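Local coordinates for pili retraction protein PilT (Thermus thermophilus, PDB 5FL3) that probably binds and hydrolyses ATP to drive the retraction of pili, as a member of the secretion ATPase family, at residues A22-P35 with R38-T52. Residues are numbered along the deposited sequence; the frame is centred on the assembly and turned at random.
Sequences ARASDIHLQAGAPP and RIDGKLRPFGNRPLT
R23 and D40 meet at one end of the three-stranded meander 26-30, 36-39, 42-45, which forms one side of a six-stranded antiparallel sheet. R23 ends a Schellman motif after helix 11-21; its chain bends at chi3 (-49°) and brings NH1 and NH2 end-on to the carboxylate. NH1 reaches D40 OD1 at 2.7 Å and NH2 the other oxygen, both on syn sides, with the planes 36° apart. I39 CG2 lies over one guanidinium face. D40 sits in the type I' turn 39-42, near ADP-binding R287; an alanine here would probably leave R23 without its anionic mate and free to swing.

Backbone bonds set the pairing. R38 N donates to D26 O at 2.8 Å, and R38 O accepts S25 N; S25 itself touches the ADP. Further on, G32 N meets L51 O at 2.7 Å, while L51 N donates to A33 O. G32, in the type II turn 30-33, has backbone angles at which a CB would collide with the carbonyl O of A31, which calls for glycine.

Alongside D26, R38, its CG anti to the backbone N (chi1 169°), lays CD 3.3 Å from D26 OD1, and G41 O lies in its guanidinium plane, though NE stands above the carbonyl plane.

Apolar packing joins the far ends. L51 reaches L29, with V56 of helix 53-63 nearby, and lays its branches against the rigid ring of P35, CG to P35 CD 3.7 Å.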
# COMPACT_ATOMS: atom_id res chain seq x y z
N ALA A 22 8.89 -18.29 7.03
CA ALA A 22 10.01 -17.35 6.97
C ALA A 22 9.57 -15.92 6.64
O ALA A 22 10.42 -15.04 6.49
CB ALA A 22 11.03 -17.83 5.94
N ARG A 23 8.26 -15.69 6.52
CA ARG A 23 7.66 -14.39 6.19
C ARG A 23 7.86 -13.95 4.74
O ARG A 23 7.96 -12.75 4.43
CB ARG A 23 8.19 -13.29 7.12
CG ARG A 23 7.59 -13.32 8.52
CD ARG A 23 8.19 -12.23 9.37
NE ARG A 23 9.64 -12.25 9.28
CZ ARG A 23 10.37 -11.26 8.78
NH1 ARG A 23 9.78 -10.16 8.32
NH2 ARG A 23 11.70 -11.36 8.74
N ALA A 24 7.87 -14.92 3.83
CA ALA A 24 7.96 -14.60 2.41
C ALA A 24 6.70 -13.91 1.95
O ALA A 24 5.61 -14.44 2.11
CB ALA A 24 8.20 -15.86 1.58
N SER A 25 6.86 -12.74 1.36
CA SER A 25 5.78 -12.06 0.69
C SER A 25 5.58 -12.61 -0.72
O SER A 25 4.46 -12.62 -1.25
CB SER A 25 6.05 -10.57 0.64
OG SER A 25 7.32 -10.36 0.08
N ASP A 26 6.67 -13.06 -1.33
CA ASP A 26 6.66 -13.48 -2.73
C ASP A 26 7.61 -14.66 -2.92
O ASP A 26 8.71 -14.69 -2.35
CB ASP A 26 7.08 -12.33 -3.66
CG ASP A 26 6.22 -11.09 -3.50
OD1 ASP A 26 6.55 -10.21 -2.66
OD2 ASP A 26 5.20 -10.99 -4.22
N ILE A 27 7.16 -15.63 -3.71
CA ILE A 27 7.97 -16.78 -4.06
C ILE A 27 8.23 -16.83 -5.57
O ILE A 27 7.30 -16.84 -6.38
CB ILE A 27 7.30 -18.10 -3.60
CG1 ILE A 27 7.11 -18.10 -2.08
CG2 ILE A 27 8.13 -19.30 -4.04
CD1 ILE A 27 6.09 -19.10 -1.62
N HIS A 28 9.51 -16.85 -5.92
CA HIS A 28 9.92 -16.95 -7.31
C HIS A 28 10.50 -18.34 -7.62
O HIS A 28 11.48 -18.76 -7.02
CB HIS A 28 10.95 -15.86 -7.62
CG HIS A 28 10.36 -14.48 -7.61
ND1 HIS A 28 9.95 -13.85 -6.46
CD2 HIS A 28 10.11 -13.61 -8.63
CE1 HIS A 28 9.48 -12.65 -6.76
NE2 HIS A 28 9.57 -12.48 -8.06
N LEU A 29 9.86 -19.03 -8.56
CA LEU A 29 10.31 -20.34 -9.06
C LEU A 29 10.67 -20.25 -10.56
O LEU A 29 9.79 -20.28 -11.43
CB LEU A 29 9.23 -21.39 -8.80
CG LEU A 29 8.91 -21.53 -7.30
CD1 LEU A 29 7.88 -22.60 -6.98
CD2 LEU A 29 10.20 -21.77 -6.51
N GLN A 30 11.96 -20.12 -10.84
CA GLN A 30 12.45 -19.88 -12.19
C GLN A 30 13.60 -20.83 -12.54
O GLN A 30 14.51 -21.03 -11.73
CB GLN A 30 12.93 -18.44 -12.35
CG GLN A 30 11.89 -17.37 -12.13
CD GLN A 30 10.82 -17.35 -13.22
OE1 GLN A 30 10.88 -18.10 -14.19
NE2 GLN A 30 9.83 -16.48 -13.06
N ALA A 31 13.58 -21.38 -13.75
CA ALA A 31 14.64 -22.28 -14.19
C ALA A 31 16.02 -21.61 -14.16
O ALA A 31 16.18 -20.48 -14.63
CB ALA A 31 14.34 -22.83 -15.60
N GLY A 32 17.00 -22.30 -13.60
CA GLY A 32 18.36 -21.80 -13.58
C GLY A 32 18.70 -21.07 -12.30
O GLY A 32 19.84 -20.65 -12.09
N ALA A 33 17.71 -20.90 -11.43
CA ALA A 33 17.93 -20.29 -10.13
C ALA A 33 17.41 -21.21 -9.05
O ALA A 33 16.62 -22.10 -9.30
CB ALA A 33 17.26 -18.95 -10.06
N PRO A 34 17.88 -21.02 -7.82
CA PRO A 34 17.23 -21.80 -6.78
C PRO A 34 15.89 -21.16 -6.43
O PRO A 34 15.66 -20.00 -6.79
CB PRO A 34 18.22 -21.70 -5.62
CG PRO A 34 18.84 -20.35 -5.81
CD PRO A 34 18.94 -20.14 -7.30
N PRO A 35 15.00 -21.90 -5.75
CA PRO A 35 13.80 -21.28 -5.18
C PRO A 35 14.16 -20.02 -4.41
O PRO A 35 15.02 -20.05 -3.54
CB PRO A 35 13.25 -22.37 -4.25
CG PRO A 35 13.69 -23.64 -4.89
CD PRO A 35 15.07 -23.34 -5.44
N ARG A 38 11.11 -13.42 -1.62
CA ARG A 38 11.18 -12.03 -1.25
C ARG A 38 10.76 -11.91 0.22
O ARG A 38 9.63 -12.25 0.58
CB ARG A 38 10.29 -11.22 -2.18
CG ARG A 38 10.05 -9.81 -1.79
CD ARG A 38 9.56 -9.02 -2.98
NE ARG A 38 10.64 -8.18 -3.46
CZ ARG A 38 11.11 -8.16 -4.70
NH1 ARG A 38 10.58 -8.90 -5.66
NH2 ARG A 38 12.10 -7.34 -4.97
N ILE A 39 11.70 -11.48 1.07
CA ILE A 39 11.46 -11.22 2.50
C ILE A 39 11.91 -9.82 2.86
O ILE A 39 12.99 -9.41 2.47
CB ILE A 39 12.22 -12.20 3.42
CG1 ILE A 39 11.80 -13.65 3.17
CG2 ILE A 39 12.00 -11.84 4.88
CD1 ILE A 39 12.74 -14.68 3.80
N ASP A 40 11.07 -9.10 3.61
CA ASP A 40 11.32 -7.69 3.95
C ASP A 40 11.79 -6.88 2.73
O ASP A 40 12.70 -6.07 2.85
CB ASP A 40 12.36 -7.57 5.08
CG ASP A 40 11.91 -8.23 6.38
OD1 ASP A 40 10.69 -8.16 6.68
OD2 ASP A 40 12.77 -8.83 7.08
N GLY A 41 11.16 -7.13 1.58
CA GLY A 41 11.42 -6.36 0.37
C GLY A 41 12.56 -6.89 -0.46
O GLY A 41 12.70 -6.52 -1.62
N LYS A 42 13.38 -7.76 0.12
CA LYS A 42 14.57 -8.25 -0.58
C LYS A 42 14.49 -9.72 -1.00
O LYS A 42 13.99 -10.58 -0.25
CB LYS A 42 15.82 -8.04 0.27
CG LYS A 42 17.10 -7.80 -0.57
CD LYS A 42 18.34 -7.57 0.32
CE LYS A 42 18.21 -8.35 1.64
NZ LYS A 42 19.21 -7.94 2.66
N LEU A 43 14.97 -9.98 -2.21
CA LEU A 43 15.03 -11.33 -2.74
C LEU A 43 16.17 -12.07 -2.10
O LEU A 43 17.26 -11.52 -1.95
CB LEU A 43 15.20 -11.34 -4.24
CG LEU A 43 13.98 -10.95 -5.04
CD1 LEU A 43 14.32 -11.09 -6.51
CD2 LEU A 43 12.82 -11.84 -4.67
N ARG A 44 15.90 -13.30 -1.69
CA ARG A 44 16.93 -14.12 -1.09
C ARG A 44 16.72 -15.53 -1.58
O ARG A 44 15.58 -15.96 -1.77
CB ARG A 44 16.89 -14.03 0.44
CG ARG A 44 17.50 -12.74 0.97
CD ARG A 44 17.62 -12.75 2.49
NE ARG A 44 18.18 -11.50 3.02
CZ ARG A 44 18.56 -11.33 4.28
NH1 ARG A 44 18.45 -12.34 5.15
NH2 ARG A 44 19.04 -10.16 4.68
N PRO A 45 17.82 -16.25 -1.83
CA PRO A 45 17.69 -17.64 -2.26
C PRO A 45 17.17 -18.47 -1.11
O PRO A 45 17.47 -18.16 0.04
CB PRO A 45 19.12 -18.04 -2.67
CG PRO A 45 20.03 -17.03 -2.02
CD PRO A 45 19.22 -15.77 -1.80
N PHE A 46 16.38 -19.49 -1.41
CA PHE A 46 15.80 -20.39 -0.42
C PHE A 46 16.18 -21.79 -0.86
O PHE A 46 15.33 -22.57 -1.26
CB PHE A 46 14.28 -20.23 -0.36
CG PHE A 46 13.64 -20.77 0.89
CD1 PHE A 46 13.20 -22.08 0.95
CD2 PHE A 46 13.45 -19.95 2.00
CE1 PHE A 46 12.59 -22.59 2.12
CE2 PHE A 46 12.85 -20.45 3.17
CZ PHE A 46 12.42 -21.77 3.23
N GLY A 47 17.47 -22.09 -0.80
CA GLY A 47 18.01 -23.34 -1.31
C GLY A 47 19.22 -23.03 -2.15
O GLY A 47 19.41 -21.88 -2.56
N ASN A 48 20.04 -24.04 -2.42
CA ASN A 48 21.34 -23.82 -3.06
C ASN A 48 21.41 -24.44 -4.45
O ASN A 48 22.35 -24.20 -5.19
CB ASN A 48 22.45 -24.38 -2.18
CG ASN A 48 22.19 -25.83 -1.77
OD1 ASN A 48 21.04 -26.23 -1.56
ND2 ASN A 48 23.25 -26.61 -1.66
N ARG A 49 20.41 -25.23 -4.80
CA ARG A 49 20.38 -25.85 -6.12
C ARG A 49 19.43 -25.13 -7.08
O ARG A 49 18.26 -24.89 -6.76
CB ARG A 49 19.98 -27.32 -5.99
CG ARG A 49 20.68 -28.08 -4.86
CD ARG A 49 22.10 -28.46 -5.25
NE ARG A 49 22.16 -29.23 -6.49
CZ ARG A 49 22.94 -28.91 -7.53
NH1 ARG A 49 23.72 -27.83 -7.48
NH2 ARG A 49 22.93 -29.66 -8.63
N PRO A 50 19.93 -24.77 -8.27
CA PRO A 50 19.12 -24.24 -9.37
C PRO A 50 17.99 -25.16 -9.77
O PRO A 50 18.22 -26.35 -9.95
CB PRO A 50 20.13 -24.12 -10.52
CG PRO A 50 21.43 -23.92 -9.84
CD PRO A 50 21.37 -24.65 -8.53
N LEU A 51 16.78 -24.62 -9.89
CA LEU A 51 15.66 -25.38 -10.44
C LEU A 51 15.90 -25.67 -11.92
O LEU A 51 16.41 -24.81 -12.65
CB LEU A 51 14.35 -24.61 -10.26
CG LEU A 51 13.93 -24.31 -8.83
CD1 LEU A 51 13.23 -22.98 -8.76
CD2 LEU A 51 13.04 -25.40 -8.25
N THR A 52 15.54 -26.86 -12.37
CA THR A 52 15.61 -27.18 -13.80
C THR A 52 14.26 -26.91 -14.42
O THR A 52 13.24 -26.87 -13.71
CB THR A 52 16.01 -28.65 -14.04
OG1 THR A 52 14.96 -29.51 -13.57
CG2 THR A 52 17.34 -28.98 -13.34
O HOH W 1 8.31 -10.23 4.20